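Local coordinates for protein soluble lytic transglycosylase B3 (Pseudomonas aeruginosa, PDB 5ANZ) that probably cleaves the peptidoglycan of the bacterial cell wall as a lytic transglycosylase and carries a bound calcium ion, at residues A[228-231]-A[232-235]. Numbering follows the deposited sequence.
With CA (calcium ion), chain B.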
# COMPACT_ATOMS: atom_id res chain seq x y z
N TRP A 228 -10.50 14.14 8.40
CA TRP A 228 -10.90 14.88 7.20
C TRP A 228 -10.40 16.32 7.20
O TRP A 228 -9.83 16.79 6.20
CB TRP A 228 -12.44 14.85 7.07
CG TRP A 228 -12.96 13.46 6.87
CD1 TRP A 228 -13.22 12.85 5.67
CD2 TRP A 228 -13.27 12.49 7.88
NE1 TRP A 228 -13.65 11.58 5.88
CE2 TRP A 228 -13.70 11.32 7.22
CE3 TRP A 228 -13.22 12.50 9.28
CZ2 TRP A 228 -14.07 10.16 7.91
CZ3 TRP A 228 -13.58 11.33 9.97
CH2 TRP A 228 -14.00 10.19 9.28
N GLY A 229 -10.63 17.02 8.30
CA GLY A 229 -10.37 18.45 8.33
C GLY A 229 -9.28 18.91 9.27
O GLY A 229 -8.95 20.10 9.31
N SER A 230 -8.70 17.99 10.04
CA SER A 230 -7.68 18.37 11.01
C SER A 230 -6.32 17.78 10.69
O SER A 230 -6.14 16.58 10.85
CB SER A 230 -8.08 17.91 12.41
OG SER A 230 -6.97 18.03 13.28
N PRO A 231 -5.36 18.60 10.26
CA PRO A 231 -4.04 18.01 9.97
C PRO A 231 -3.45 17.32 11.22
O PRO A 231 -2.85 16.25 11.11
CB PRO A 231 -3.20 19.22 9.55
CG PRO A 231 -4.21 20.24 9.07
CD PRO A 231 -5.41 20.04 9.94
N GLY A 232 -3.64 17.92 12.39
CA GLY A 232 -3.13 17.35 13.63
C GLY A 232 -3.65 15.94 13.85
O GLY A 232 -2.88 14.99 14.05
N ASP A 233 -4.97 15.79 13.81
CA ASP A 233 -5.57 14.45 13.98
C ASP A 233 -5.08 13.50 12.90
O ASP A 233 -4.78 12.34 13.16
CB ASP A 233 -7.11 14.50 13.92
CG ASP A 233 -7.75 15.26 15.09
OD1 ASP A 233 -7.07 15.65 16.08
OD2 ASP A 233 -8.98 15.44 15.00
N ALA A 234 -5.01 13.98 11.67
CA ALA A 234 -4.58 13.12 10.56
C ALA A 234 -3.14 12.65 10.75
O ALA A 234 -2.86 11.47 10.58
CB ALA A 234 -4.70 13.87 9.22
N LEU A 235 -2.25 13.58 11.06
CA LEU A 235 -0.83 13.24 11.20
C LEU A 235 -0.62 12.32 12.41
O LEU A 235 0.13 11.35 12.33
CB LEU A 235 0.01 14.52 11.32
CG LEU A 235 -0.00 15.40 10.05
CD1 LEU A 235 0.65 16.78 10.30
CD2 LEU A 235 0.67 14.67 8.89
CA CA B . -9.57 16.44 17.09
O HOH W 1 -10.65 17.90 15.57
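Ser-230 caps helix 231-244 and meets Asp-233, the residue by which that helix reaches the calcium ion. At the cap, the Asp-233 N-H points almost straight at Ser-230 OG, 3.0 Å from N to OG with an angle of 172° at the hydrogen. The serine hydroxyl stands anti to its own backbone N (chi1 167°), which puts OG where it can accept from Asp-233 N.

Asp-233 can be followed outward from its backbone. Asp-233 CB lies 3.6 Å from Ser-230 OG. A chi1 of -66° sets Asp-233 CG beside the backbone N, where it passes 3.4 Å from Ser-230 OG. Beyond it the carboxylate grips the metal with both oxygens, unequally: Asp-233 OD2 is 2.4 Å from the calcium and OD1 2.8 Å. OD2 also lies close to Ser-230 CB and accepts from Asp-226 N, while OD1 accepts from Phe-219 N, so two backbone amides help fix the carboxylate's rotation. The site has the pattern of an EF-hand-like calcium loop: Asp-218, Asp-220, Asp-222 and Lys-224, the last through its carbonyl oxygen, bind from the loop after helix 209-215, and Asp-233 closes it bidentately from the first turn of the next helix. A water completes the shell.

Behind the cap the ordinary helical bonding sets in, Ala-234 N giving to Ser-230 O and Leu-235 N to Pro-231 O at 2.7 Å. Leu-235 CG rests 3.2 Å from Pro-231 O, and its side chain touches Ile-122 and Leu-123 of helix 120-130 and Val-137 and Trp-141 of helix 134-145.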